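Local coordinates for cystalysin (Treponema denticola, PDB 1C7N), which binds pyridoxal-5'-phosphate as a two-chain assembly and belongs to the class I and II aminotransferase family, at residues M41-P46 and D293-V298; V102-R107 and D266-M271; C140-K145 and Y149-Q154; D308-N313 and I317-I322. All coordinates share one frame; numbering follows the deposited sequence.

Contact 1 of 4, residues M41-P46 and D293-V298; sequences MEFKNP and DGCIKV
Two sulfurs meet here: SD of Met41 lies 3.8 Å from SG of Cys295, and the terminal methyl CE of Met41 is almost as near to the same SG. This is van der Waals packing, with no polar bond between the segments. Met41 reaches the helix because its chain runs straight beyond CG (chi2 -177°), and Cys295 turns SG anti to its backbone N (chi1 -174°), pointing it at the loop. The Phe43 ring is the second piece of the loop to touch the helix. Its CE1 is 4.1 Å from Cys295 SG, a sulfur-aromatic contact in which the sulfur sits obliquely, 65° off the ring normal. SD of Met41 lies in the plane of the same ring, at its edge. The loop 41-46 leads into helix 47-59, with Pro46 at the N-cap, and the contact lays it against the long helix 289-313 of this aminotransferase-type fold. One turn on from Cys295, Val298 brings CG1 to 4.0 Å from Phe43 CZ, the two side chains passing in opposite directions. Phe5 meets the Phe43 ring edge-to-face, Trp291 of the same long helix also touches Met41, and Lys44 packs on Thr60 and Asn45 on Leu62, both of the second subunit.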
loop_
_atom_site.group_PDB
_atom_site.type_symbol
_atom_site.label_atom_id
_atom_site.label_comp_id
_atom_site.label_asym_id
_atom_site.label_seq_id
_atom_site.Cartn_x
_atom_site.Cartn_y
_atom_site.Cartn_z
ATOM N N MET A 41 2.656 -19.213 0.821
ATOM C CA MET A 41 2.212 -20.610 0.852
ATOM C C MET A 41 1.436 -21.212 -0.311
ATOM O O MET A 41 0.676 -20.539 -0.994
ATOM C CB MET A 41 1.405 -20.861 2.126
ATOM C CG MET A 41 2.120 -20.490 3.405
ATOM S SD MET A 41 1.126 -20.909 4.855
ATOM C CE MET A 41 1.995 -19.965 6.123
ATOM N N GLU A 42 1.628 -22.514 -0.498
ATOM C CA GLU A 42 0.935 -23.259 -1.538
ATOM C C GLU A 42 -0.275 -23.946 -0.902
ATOM O O GLU A 42 -0.606 -25.094 -1.211
ATOM C CB GLU A 42 1.877 -24.285 -2.168
ATOM C CG GLU A 42 2.914 -23.662 -3.111
ATOM C CD GLU A 42 2.279 -22.785 -4.189
ATOM O OE1 GLU A 42 1.346 -23.255 -4.870
ATOM O OE2 GLU A 42 2.717 -21.629 -4.365
ATOM N N PHE A 43 -0.918 -23.216 0.004
ATOM C CA PHE A 43 -2.104 -23.677 0.715
ATOM C C PHE A 43 -3.180 -22.619 0.519
ATOM O O PHE A 43 -2.871 -21.436 0.369
ATOM C CB PHE A 43 -1.838 -23.766 2.224
ATOM C CG PHE A 43 -0.813 -24.791 2.623
ATOM C CD1 PHE A 43 0.150 -24.481 3.580
ATOM C CD2 PHE A 43 -0.846 -26.080 2.101
ATOM C CE1 PHE A 43 1.066 -25.445 4.017
ATOM C CE2 PHE A 43 0.060 -27.047 2.530
ATOM C CZ PHE A 43 1.016 -26.730 3.490
ATOM N N LYS A 44 -4.443 -23.023 0.511
ATOM C CA LYS A 44 -5.486 -22.019 0.415
ATOM C C LYS A 44 -5.428 -21.320 1.779
ATOM O O LYS A 44 -4.955 -21.898 2.765
ATOM C CB LYS A 44 -6.860 -22.661 0.193
ATOM C CG LYS A 44 -7.165 -23.036 -1.266
ATOM C CD LYS A 44 -7.094 -21.807 -2.179
ATOM C CE LYS A 44 -7.998 -21.931 -3.413
ATOM N NZ LYS A 44 -7.645 -23.061 -4.322
ATOM N N ASN A 45 -5.884 -20.078 1.839
ATOM C CA ASN A 45 -5.875 -19.337 3.101
ATOM C C ASN A 45 -6.847 -19.960 4.104
ATOM O O ASN A 45 -7.678 -20.789 3.739
ATOM C CB ASN A 45 -6.231 -17.879 2.827
ATOM C CG ASN A 45 -5.139 -17.159 2.059
ATOM O OD1 ASN A 45 -4.122 -16.761 2.633
ATOM N ND2 ASN A 45 -5.328 -17.010 0.757
ATOM N N PRO A 46 -6.744 -19.580 5.383
ATOM C CA PRO A 46 -7.649 -20.143 6.390
ATOM C C PRO A 46 -9.110 -19.927 5.999
ATOM O O PRO A 46 -9.491 -18.839 5.572
ATOM C CB PRO A 46 -7.279 -19.376 7.656
ATOM C CG PRO A 46 -5.837 -19.050 7.443
ATOM C CD PRO A 46 -5.797 -18.633 5.998
ATOM N N ASP A 293 -2.097 -23.881 13.850
ATOM C CA ASP A 293 -1.557 -25.061 14.527
ATOM C C ASP A 293 -1.391 -26.185 13.515
ATOM O O ASP A 293 -0.364 -26.870 13.487
ATOM C CB ASP A 293 -2.487 -25.544 15.652
ATOM C CG ASP A 293 -2.580 -24.560 16.803
ATOM O OD1 ASP A 293 -1.571 -23.893 17.108
ATOM O OD2 ASP A 293 -3.665 -24.471 17.419
ATOM N N GLY A 294 -2.413 -26.373 12.688
ATOM C CA GLY A 294 -2.365 -27.412 11.676
ATOM C C GLY A 294 -1.298 -27.147 10.630
ATOM O O GLY A 294 -0.646 -28.078 10.145
ATOM N N CYS A 295 -1.113 -25.876 10.283
ATOM C CA CYS A 295 -0.109 -25.497 9.289
ATOM C C CYS A 295 1.290 -25.830 9.796
ATOM O O CYS A 295 2.097 -26.420 9.081
ATOM C CB CYS A 295 -0.206 -23.998 8.982
ATOM S SG CYS A 295 0.880 -23.437 7.641
ATOM N N ILE A 296 1.572 -25.444 11.036
ATOM C CA ILE A 296 2.867 -25.714 11.646
ATOM C C ILE A 296 3.150 -27.215 11.694
ATOM O O ILE A 296 4.285 -27.650 11.494
ATOM C CB ILE A 296 2.933 -25.111 13.071
ATOM C CG1 ILE A 296 2.986 -23.583 12.976
ATOM C CG2 ILE A 296 4.164 -25.618 13.806
ATOM C CD1 ILE A 296 2.868 -22.877 14.316
ATOM N N LYS A 297 2.118 -28.011 11.955
ATOM C CA LYS A 297 2.285 -29.460 12.001
ATOM C C LYS A 297 2.755 -29.980 10.646
ATOM O O LYS A 297 3.691 -30.772 10.571
ATOM C CB LYS A 297 0.972 -30.145 12.397
ATOM C CG LYS A 297 0.631 -29.988 13.869
ATOM C CD LYS A 297 -0.671 -30.691 14.226
ATOM C CE LYS A 297 -0.898 -30.675 15.730
ATOM N NZ LYS A 297 0.232 -31.338 16.447
ATOM N N VAL A 298 2.115 -29.522 9.573
ATOM C CA VAL A 298 2.501 -29.954 8.230
ATOM C C VAL A 298 3.932 -29.518 7.887
ATOM O O VAL A 298 4.699 -30.284 7.286
ATOM C CB VAL A 298 1.531 -29.393 7.168
ATOM C CG1 VAL A 298 1.962 -29.839 5.784
ATOM C CG2 VAL A 298 0.108 -29.881 7.461
#

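Contact 2 of 4, residues V102-R107 and D266-M271; sequences VFNAVR and DATSGM. Unlike the reference sequence in segment 266-271: Ala267 (reference Ile).
Thr268 and Arg107 supply most of the buried surface, Asn104 a smaller share, and all three meet around the two branches of the threonine. The methyl CG2 of Thr268 lies over one face of the Arg107 guanidinium, 3.9 Å from CD and 4.1 Å from NE of that arginine. The hydroxyl OG1 faces the other end of the group, 3.5 Å from Arg107 NH1, but the angle is too poor for a hydrogen bond. Arg107 starts out extended, with CG anti to the backbone N (chi1 179°), then bends at chi3 (-52°), which folds the guanidinium back along its own helix. There Phe103 O stands 3.5 Å above the guanidinium plane, displaced toward its rim, and Asn104 OD1 sits in that plane at the edge. Asn104 approaches Thr268 at a slant and leaves its OD1 3.8 Å from Thr268 OG1. Helix 255-267 takes up the polar atoms here: Asn104 OD1 is hydrogen-bonded to Ser264 OG and ND2 to Phe261 O, while Thr268 OG1 has a weak hydrogen bond to Ser264 O. The contact thus joins helix 98-109, which follows the first strand of the large mixed sheet, to the loop that follows helix 255-267, at the subunit interface. Arg107 NH1 of the second subunit bonds Ala267 O, and the Ser269 hydroxyls of the two subunits are hydrogen-bonded to each other. Between the segments themselves the contact is therefore van der Waals: the methyl packs on CD and one face of the guanidinium, and the hydroxyl lies beside NH1 without a hydrogen bond.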
loop_
_atom_site.group_PDB
_atom_site.type_symbol
_atom_site.label_atom_id
_atom_site.label_comp_id
_atom_site.label_asym_id
_atom_site.label_seq_id
_atom_site.Cartn_x
_atom_site.Cartn_y
_atom_site.Cartn_z
ATOM N N VAL A 102 11.052 -1.100 6.405
ATOM C CA VAL A 102 12.496 -1.134 6.606
ATOM C C VAL A 102 13.149 -0.014 5.794
ATOM O O VAL A 102 14.004 0.714 6.303
ATOM C CB VAL A 102 13.093 -2.498 6.191
ATOM C CG1 VAL A 102 14.614 -2.438 6.237
ATOM C CG2 VAL A 102 12.579 -3.589 7.126
ATOM N N PHE A 103 12.740 0.130 4.535
ATOM C CA PHE A 103 13.281 1.189 3.688
ATOM C C PHE A 103 13.056 2.530 4.368
ATOM O O PHE A 103 13.930 3.399 4.352
ATOM C CB PHE A 103 12.592 1.205 2.319
ATOM C CG PHE A 103 13.321 0.428 1.264
ATOM C CD1 PHE A 103 13.320 -0.960 1.274
ATOM C CD2 PHE A 103 14.016 1.092 0.256
ATOM C CE1 PHE A 103 13.998 -1.682 0.296
ATOM C CE2 PHE A 103 14.700 0.382 -0.728
ATOM C CZ PHE A 103 14.690 -1.008 -0.708
ATOM N N ASN A 104 11.875 2.689 4.961
ATOM C CA ASN A 104 11.519 3.919 5.653
ATOM C C ASN A 104 12.406 4.137 6.875
ATOM O O ASN A 104 12.777 5.268 7.186
ATOM C CB ASN A 104 10.052 3.877 6.082
ATOM C CG ASN A 104 9.561 5.214 6.592
ATOM O OD1 ASN A 104 9.632 6.219 5.883
ATOM N ND2 ASN A 104 9.067 5.239 7.825
ATOM N N ALA A 105 12.742 3.055 7.570
ATOM C CA ALA A 105 13.592 3.157 8.750
ATOM C C ALA A 105 14.960 3.716 8.359
ATOM O O ALA A 105 15.474 4.629 9.003
ATOM C CB ALA A 105 13.750 1.795 9.407
ATOM N N VAL A 106 15.540 3.168 7.298
ATOM C CA VAL A 106 16.845 3.621 6.827
ATOM C C VAL A 106 16.755 5.076 6.377
ATOM O O VAL A 106 17.590 5.909 6.726
ATOM C CB VAL A 106 17.332 2.761 5.645
ATOM C CG1 VAL A 106 18.642 3.315 5.098
ATOM C CG2 VAL A 106 17.511 1.318 6.098
ATOM N N ARG A 107 15.718 5.372 5.607
ATOM C CA ARG A 107 15.497 6.712 5.090
ATOM C C ARG A 107 15.461 7.773 6.189
ATOM O O ARG A 107 16.130 8.802 6.094
ATOM C CB ARG A 107 14.183 6.736 4.303
ATOM C CG ARG A 107 13.802 8.086 3.715
ATOM C CD ARG A 107 12.597 7.956 2.785
ATOM N NE ARG A 107 12.808 6.913 1.782
ATOM C CZ ARG A 107 12.238 5.711 1.811
ATOM N NH1 ARG A 107 11.404 5.384 2.794
ATOM N NH2 ARG A 107 12.512 4.825 0.863
ATOM N N ASP A 266 4.688 9.078 5.807
ATOM C CA ASP A 266 3.698 9.950 5.183
ATOM C C ASP A 266 4.221 10.736 3.983
ATOM O O ASP A 266 3.433 11.306 3.226
ATOM C CB ASP A 266 3.099 10.904 6.223
ATOM C CG ASP A 266 2.291 10.174 7.285
ATOM O OD1 ASP A 266 1.657 9.149 6.952
ATOM O OD2 ASP A 266 2.277 10.626 8.448
ATOM N N ALA A 267 5.539 10.774 3.812
ATOM C CA ALA A 267 6.140 11.472 2.679
ATOM C C ALA A 267 6.422 10.455 1.576
ATOM O O ALA A 267 6.613 10.818 0.417
ATOM C CB ALA A 267 7.434 12.161 3.101
ATOM N N THR A 268 6.452 9.180 1.958
ATOM C CA THR A 268 6.696 8.077 1.029
ATOM C C THR A 268 5.759 6.928 1.401
ATOM O O THR A 268 5.904 6.331 2.467
ATOM C CB THR A 268 8.141 7.546 1.133
ATOM O OG1 THR A 268 8.281 6.784 2.337
ATOM C CG2 THR A 268 9.137 8.698 1.166
ATOM N N SER A 269 4.810 6.629 0.520
ATOM C CA SER A 269 3.828 5.562 0.728
ATOM C C SER A 269 2.556 6.111 1.355
ATOM O O SER A 269 1.451 5.837 0.886
ATOM C CB SER A 269 4.383 4.452 1.635
ATOM O OG SER A 269 5.613 3.935 1.152
ATOM N N GLY A 270 2.717 6.893 2.415
ATOM C CA GLY A 270 1.563 7.440 3.097
ATOM C C GLY A 270 0.896 6.367 3.941
ATOM O O GLY A 270 1.364 5.230 4.003
ATOM N N MET A 271 -0.203 6.732 4.588
ATOM C CA MET A 271 -0.955 5.819 5.443
ATOM C C MET A 271 -1.739 4.799 4.614
ATOM O O MET A 271 -2.318 5.147 3.586
ATOM C CB MET A 271 -1.924 6.633 6.304
ATOM C CG MET A 271 -2.779 5.827 7.265
ATOM S SD MET A 271 -4.151 6.829 7.915
ATOM C CE MET A 271 -5.524 5.691 7.720
#

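Contact 3 of 4, residues C140-K145 and Y149-Q154; sequences CELLEK and YTIDFQ. Unlike the reference sequence in segment 149-154: Gln154 (reference Glu).
Leu143 and Thr150 exchange backbone hydrogen bonds, N to O in both directions, 2.9 Å each, as an antiparallel hydrogen-bonded pair; Leu143 N to Thr150 O is nearly straight at 164°. Beyond this pair, water takes over. One water donates to both Glu141 O and Asp152 OD2; another donates to Glu141 O and accepts from Asp152 N, bridging the segments where they part beyond the paired strands. A third links Leu143 O with Thr150 OG1. Asp152 OD1 caps Lys155 N at the start of helix 153-160. In the adjoining non-hydrogen-bonded pair, Glu144 lays CG over one face of the Tyr149 ring, 3.9 Å from its centroid, a CH-pi contact. CG stands anti to the Glu144 backbone N (chi1 -179°), and a bend at chi2 carries the carboxylate away from the ring, where OE1 is hydrogen-bonded to Gly147 N. Leu142 CB meets the ring edge, 3.6 Å from Tyr149 CD2, and the Tyr149 hydroxyl is hydrogen-bonded to Trp329 NE1. Leu142 CD2 packs on Ile151 CD1 at 3.7 Å. Paired strands 143-145 and 148-150, joined by a short turn, make a beta hairpin that follows edge strand 136-139 of the large sheet and leads into helix 153-160.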
loop_
_atom_site.group_PDB
_atom_site.type_symbol
_atom_site.label_atom_id
_atom_site.label_comp_id
_atom_site.label_asym_id
_atom_site.label_seq_id
_atom_site.Cartn_x
_atom_site.Cartn_y
_atom_site.Cartn_z
ATOM N N CYS A 140 28.023 -8.575 9.475
ATOM C CA CYS A 140 28.523 -9.281 10.641
ATOM C C CYS A 140 28.145 -10.740 10.384
ATOM O O CYS A 140 27.181 -11.263 10.948
ATOM C CB CYS A 140 27.849 -8.764 11.911
ATOM S SG CYS A 140 28.620 -9.353 13.438
ATOM N N GLU A 141 28.914 -11.378 9.509
ATOM C CA GLU A 141 28.690 -12.756 9.101
ATOM C C GLU A 141 28.457 -13.753 10.236
ATOM O O GLU A 141 29.130 -13.726 11.270
ATOM C CB GLU A 141 29.861 -13.228 8.236
ATOM C CG GLU A 141 29.666 -14.608 7.619
ATOM C CD GLU A 141 28.738 -14.596 6.418
ATOM O OE1 GLU A 141 28.349 -15.693 5.964
ATOM O OE2 GLU A 141 28.407 -13.498 5.920
ATOM N N LEU A 142 27.490 -14.639 10.027
ATOM C CA LEU A 142 27.160 -15.670 11.002
ATOM C C LEU A 142 28.250 -16.734 11.005
ATOM O O LEU A 142 28.873 -17.007 9.973
ATOM C CB LEU A 142 25.828 -16.332 10.648
ATOM C CG LEU A 142 24.526 -15.574 10.914
ATOM C CD1 LEU A 142 23.395 -16.223 10.140
ATOM C CD2 LEU A 142 24.234 -15.571 12.411
ATOM N N LEU A 143 28.487 -17.323 12.169
ATOM C CA LEU A 143 29.478 -18.381 12.291
ATOM C C LEU A 143 28.715 -19.676 12.058
ATOM O O LEU A 143 27.607 -19.848 12.572
ATOM C CB LEU A 143 30.095 -18.375 13.689
ATOM C CG LEU A 143 30.840 -17.099 14.093
ATOM C CD1 LEU A 143 31.321 -17.227 15.530
ATOM C CD2 LEU A 143 32.012 -16.861 13.155
ATOM N N GLU A 144 29.287 -20.581 11.277
ATOM C CA GLU A 144 28.606 -21.836 10.993
ATOM C C GLU A 144 29.459 -23.055 11.303
ATOM O O GLU A 144 30.627 -23.121 10.918
ATOM C CB GLU A 144 28.165 -21.871 9.526
ATOM C CG GLU A 144 27.413 -23.140 9.135
ATOM C CD GLU A 144 28.296 -24.184 8.468
ATOM O OE1 GLU A 144 28.002 -25.391 8.612
ATOM O OE2 GLU A 144 29.269 -23.803 7.786
ATOM N N LYS A 145 28.860 -24.012 12.004
ATOM C CA LYS A 145 29.534 -25.253 12.366
ATOM C C LYS A 145 28.567 -26.414 12.175
ATOM O O LYS A 145 27.572 -26.529 12.893
ATOM C CB LYS A 145 30.001 -25.214 13.822
ATOM C CG LYS A 145 30.921 -26.371 14.206
ATOM C CD LYS A 145 32.241 -26.295 13.443
ATOM C CE LYS A 145 33.217 -27.385 13.871
ATOM N NZ LYS A 145 32.755 -28.755 13.510
ATOM N N TYR A 149 24.085 -22.248 12.960
ATOM C CA TYR A 149 24.484 -20.847 12.883
ATOM C C TYR A 149 24.418 -20.083 14.204
ATOM O O TYR A 149 23.428 -20.156 14.927
ATOM C CB TYR A 149 23.631 -20.120 11.836
ATOM C CG TYR A 149 23.983 -20.476 10.411
ATOM C CD1 TYR A 149 23.455 -21.614 9.796
ATOM C CD2 TYR A 149 24.873 -19.686 9.683
ATOM C CE1 TYR A 149 23.807 -21.952 8.487
ATOM C CE2 TYR A 149 25.234 -20.016 8.382
ATOM C CZ TYR A 149 24.699 -21.146 7.789
ATOM O OH TYR A 149 25.058 -21.457 6.502
ATOM N N THR A 150 25.481 -19.338 14.496
ATOM C CA THR A 150 25.572 -18.546 15.719
ATOM C C THR A 150 26.133 -17.150 15.437
ATOM O O THR A 150 26.746 -16.914 14.395
ATOM C CB THR A 150 26.471 -19.241 16.766
ATOM O OG1 THR A 150 27.728 -19.582 16.161
ATOM C CG2 THR A 150 25.795 -20.501 17.297
ATOM N N ILE A 151 25.924 -16.239 16.382
ATOM C CA ILE A 151 26.372 -14.851 16.266
ATOM C C ILE A 151 27.852 -14.648 16.591
ATOM O O ILE A 151 28.371 -15.236 17.535
ATOM C CB ILE A 151 25.558 -13.944 17.215
ATOM C CG1 ILE A 151 24.061 -14.076 16.916
ATOM C CG2 ILE A 151 26.014 -12.504 17.084
ATOM C CD1 ILE A 151 23.660 -13.603 15.548
ATOM N N ASP A 152 28.529 -13.821 15.802
ATOM C CA ASP A 152 29.938 -13.515 16.055
ATOM C C ASP A 152 29.913 -12.283 16.958
ATOM O O ASP A 152 29.989 -11.152 16.478
ATOM C CB ASP A 152 30.670 -13.174 14.757
ATOM C CG ASP A 152 32.161 -12.965 14.968
ATOM O OD1 ASP A 152 32.559 -12.629 16.106
ATOM O OD2 ASP A 152 32.931 -13.119 13.993
ATOM N N PHE A 153 29.798 -12.504 18.262
ATOM C CA PHE A 153 29.717 -11.397 19.210
ATOM C C PHE A 153 30.931 -10.474 19.268
ATOM O O PHE A 153 30.775 -9.258 19.392
ATOM C CB PHE A 153 29.390 -11.935 20.604
ATOM C CG PHE A 153 28.074 -12.659 20.672
ATOM C CD1 PHE A 153 28.029 -14.048 20.732
ATOM C CD2 PHE A 153 26.875 -11.949 20.657
ATOM C CE1 PHE A 153 26.808 -14.723 20.777
ATOM C CE2 PHE A 153 25.649 -12.613 20.702
ATOM C CZ PHE A 153 25.616 -14.004 20.761
ATOM N N GLN A 154 32.132 -11.033 19.178
ATOM C CA GLN A 154 33.335 -10.211 19.214
ATOM C C GLN A 154 33.301 -9.200 18.070
ATOM O O GLN A 154 33.526 -8.005 18.273
ATOM C CB GLN A 154 34.591 -11.075 19.089
ATOM C CG GLN A 154 34.716 -12.165 20.139
ATOM C CD GLN A 154 36.067 -12.855 20.090
ATOM O OE1 GLN A 154 36.518 -13.285 19.025
ATOM N NE2 GLN A 154 36.719 -12.969 21.244
HETATM O O HOH W 1 31.768 -13.357 11.305
HETATM O O HOH W 2 27.394 -12.967 13.242
HETATM O O HOH W 3 27.986 -22.055 14.827
#

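Contact 4 of 4, residues D308-N313 and I317-I322; sequences DFFEVN and IKAPLI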
loop_
_atom_site.group_PDB
_atom_site.type_symbol
_atom_site.label_atom_id
_atom_site.label_comp_id
_atom_site.label_asym_id
_atom_site.label_seq_id
_atom_site.Cartn_x
_atom_site.Cartn_y
_atom_site.Cartn_z
ATOM N N ASP A 308 15.009 -36.559 5.975
ATOM C CA ASP A 308 15.045 -37.997 5.742
ATOM C C ASP A 308 15.419 -38.356 4.310
ATOM O O ASP A 308 16.178 -39.298 4.076
ATOM C CB ASP A 308 13.690 -38.618 6.090
ATOM C CG ASP A 308 13.637 -40.100 5.784
ATOM O OD1 ASP A 308 13.142 -40.470 4.699
ATOM O OD2 ASP A 308 14.110 -40.893 6.628
ATOM N N PHE A 309 14.886 -37.607 3.350
ATOM C CA PHE A 309 15.165 -37.871 1.950
ATOM C C PHE A 309 16.657 -37.907 1.650
ATOM O O PHE A 309 17.135 -38.815 0.974
ATOM C CB PHE A 309 14.508 -36.821 1.059
ATOM C CG PHE A 309 14.932 -36.908 -0.372
ATOM C CD1 PHE A 309 14.430 -37.903 -1.200
ATOM C CD2 PHE A 309 15.880 -36.023 -0.880
ATOM C CE1 PHE A 309 14.866 -38.019 -2.516
ATOM C CE2 PHE A 309 16.321 -36.129 -2.193
ATOM C CZ PHE A 309 15.813 -37.130 -3.013
ATOM N N PHE A 310 17.397 -36.921 2.142
ATOM C CA PHE A 310 18.828 -36.896 1.882
ATOM C C PHE A 310 19.611 -37.940 2.682
ATOM O O PHE A 310 20.600 -38.480 2.189
ATOM C CB PHE A 310 19.393 -35.497 2.125
ATOM C CG PHE A 310 18.847 -34.457 1.179
ATOM C CD1 PHE A 310 17.862 -33.566 1.593
ATOM C CD2 PHE A 310 19.298 -34.391 -0.138
ATOM C CE1 PHE A 310 17.335 -32.623 0.704
ATOM C CE2 PHE A 310 18.775 -33.453 -1.030
ATOM C CZ PHE A 310 17.794 -32.570 -0.607
ATOM N N GLU A 311 19.177 -38.235 3.903
ATOM C CA GLU A 311 19.869 -39.244 4.703
ATOM C C GLU A 311 19.747 -40.599 4.010
ATOM O O GLU A 311 20.655 -41.425 4.066
ATOM C CB GLU A 311 19.257 -39.351 6.104
ATOM C CG GLU A 311 19.290 -38.076 6.910
ATOM C CD GLU A 311 18.671 -38.249 8.284
ATOM O OE1 GLU A 311 17.695 -39.018 8.399
ATOM O OE2 GLU A 311 19.150 -37.606 9.239
ATOM N N VAL A 312 18.618 -40.817 3.348
ATOM C CA VAL A 312 18.362 -42.079 2.661
ATOM C C VAL A 312 18.884 -42.190 1.226
ATOM O O VAL A 312 19.361 -43.252 0.815
ATOM C CB VAL A 312 16.841 -42.381 2.631
ATOM C CG1 VAL A 312 16.559 -43.566 1.723
ATOM C CG2 VAL A 312 16.334 -42.657 4.045
ATOM N N ASN A 313 18.806 -41.102 0.468
ATOM C CA ASN A 313 19.212 -41.126 -0.934
ATOM C C ASN A 313 20.531 -40.457 -1.307
ATOM O O ASN A 313 21.254 -40.955 -2.169
ATOM C CB ASN A 313 18.088 -40.526 -1.780
ATOM C CG ASN A 313 16.785 -41.287 -1.632
ATOM O OD1 ASN A 313 16.626 -42.379 -2.175
ATOM N ND2 ASN A 313 15.846 -40.717 -0.886
ATOM N N ILE A 317 24.415 -34.560 1.227
ATOM C CA ILE A 317 23.652 -33.312 1.235
ATOM C C ILE A 317 22.948 -33.284 2.590
ATOM O O ILE A 317 22.335 -34.270 2.987
ATOM C CB ILE A 317 22.613 -33.307 0.104
ATOM C CG1 ILE A 317 23.318 -33.511 -1.238
ATOM C CG2 ILE A 317 21.841 -31.991 0.109
ATOM C CD1 ILE A 317 22.384 -33.611 -2.420
ATOM N N LYS A 318 23.041 -32.165 3.301
ATOM C CA LYS A 318 22.432 -32.059 4.625
ATOM C C LYS A 318 21.249 -31.092 4.704
ATOM O O LYS A 318 21.353 -29.942 4.281
ATOM C CB LYS A 318 23.487 -31.622 5.644
ATOM C CG LYS A 318 24.765 -32.457 5.657
ATOM C CD LYS A 318 24.484 -33.895 6.046
ATOM C CE LYS A 318 25.762 -34.644 6.383
ATOM N NZ LYS A 318 26.730 -34.625 5.262
ATOM N N ALA A 319 20.135 -31.566 5.261
ATOM C CA ALA A 319 18.939 -30.748 5.435
ATOM C C ALA A 319 18.537 -30.833 6.909
ATOM O O ALA A 319 17.649 -31.598 7.278
ATOM C CB ALA A 319 17.802 -31.261 4.547
ATOM N N PRO A 320 19.211 -30.056 7.772
ATOM C CA PRO A 320 18.928 -30.041 9.211
ATOM C C PRO A 320 17.558 -29.441 9.517
ATOM O O PRO A 320 17.057 -28.598 8.770
ATOM C CB PRO A 320 20.052 -29.172 9.778
ATOM C CG PRO A 320 21.141 -29.264 8.742
ATOM C CD PRO A 320 20.380 -29.219 7.459
ATOM N N LEU A 321 16.956 -29.866 10.621
ATOM C CA LEU A 321 15.663 -29.318 11.007
ATOM C C LEU A 321 15.880 -27.853 11.360
ATOM O O LEU A 321 16.977 -27.460 11.752
ATOM C CB LEU A 321 15.101 -30.067 12.222
ATOM C CG LEU A 321 14.893 -31.576 12.062
ATOM C CD1 LEU A 321 14.158 -32.109 13.286
ATOM C CD2 LEU A 321 14.091 -31.872 10.795
ATOM N N ILE A 322 14.843 -27.039 11.213
ATOM C CA ILE A 322 14.941 -25.621 11.533
ATOM C C ILE A 322 14.183 -25.339 12.827
ATOM O O ILE A 322 13.397 -26.166 13.283
ATOM C CB ILE A 322 14.350 -24.765 10.406
ATOM C CG1 ILE A 322 12.914 -25.214 10.122
ATOM C CG2 ILE A 322 15.223 -24.882 9.150
ATOM C CD1 ILE A 322 12.238 -24.435 9.017
#
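The Phe310 ring lies between two hydrophobic partners, one on each face. Ile317 presents its methyl CG2 over one face in a CH-pi contact, 3.8 Å from the ring centroid and 27° off the normal. It stands toward the rim on the CD2 side, where Ile317 CB also lies 3.5 Å from Phe310 CD2. On the opposite face, Phe309 of the same helix places CD2 over the middle of the ring, while CE2 of Phe310 lies in the plane of the Phe309 ring at its edge. The two phenylalanines are thus turned steeply against each other. Ile317 and Phe310 cross at a slant. With chi1 at -57°, Ile317 sets CG2 anti to its backbone N and over the ring, and the CG1 branch carries CD1 to Phe310 CE2. At the other ortho carbon, Ala319 CB approaches CD1 of Phe310 obliquely, at 3.7 Å.

Past helix 289-313 the chain doubles back through 317-322 toward strand 327-331, the first strand of the three-stranded antiparallel sheet. Ile330 of that strand touches Phe310, Ile317 and Ala319, and Leu390 of helix 376-393 touches Ile317. The Phe310 CB lies 3.3 Å from Ile317 O, bringing the returning backbone close to the helix. Nearby, Phe309 O accepts from both Asn313 N and Asn313 ND2. The side-chain hydrogen bond from Asn313 ND2 to Phe309 O is 3.0 Å long and meets a carbonyl lone pair, with the acceptor tilted out of the Asn313 amide plane.

Contacts 1 and 4 share helix 289-313: contact 1 uses its early turns and contact 4 its last ones, with centres about 22 Å apart. Contact 3 falls within the span between the segments of contact 2, which itself falls within that of contact 1; contact 4 follows all three. Contact 2 involves helix 98-109, just after strand 92-95 at one edge of the seven-stranded sheet, and contact 3 directly follows strand 136-139 at the other edge, whereas contact 4 adjoins the three-stranded sheet. Contacts 3 and 4 approach to about 8 Å at their nearest atoms. Contacts 1 and 2, on opposite sides of the chain's centre, both border the second subunit.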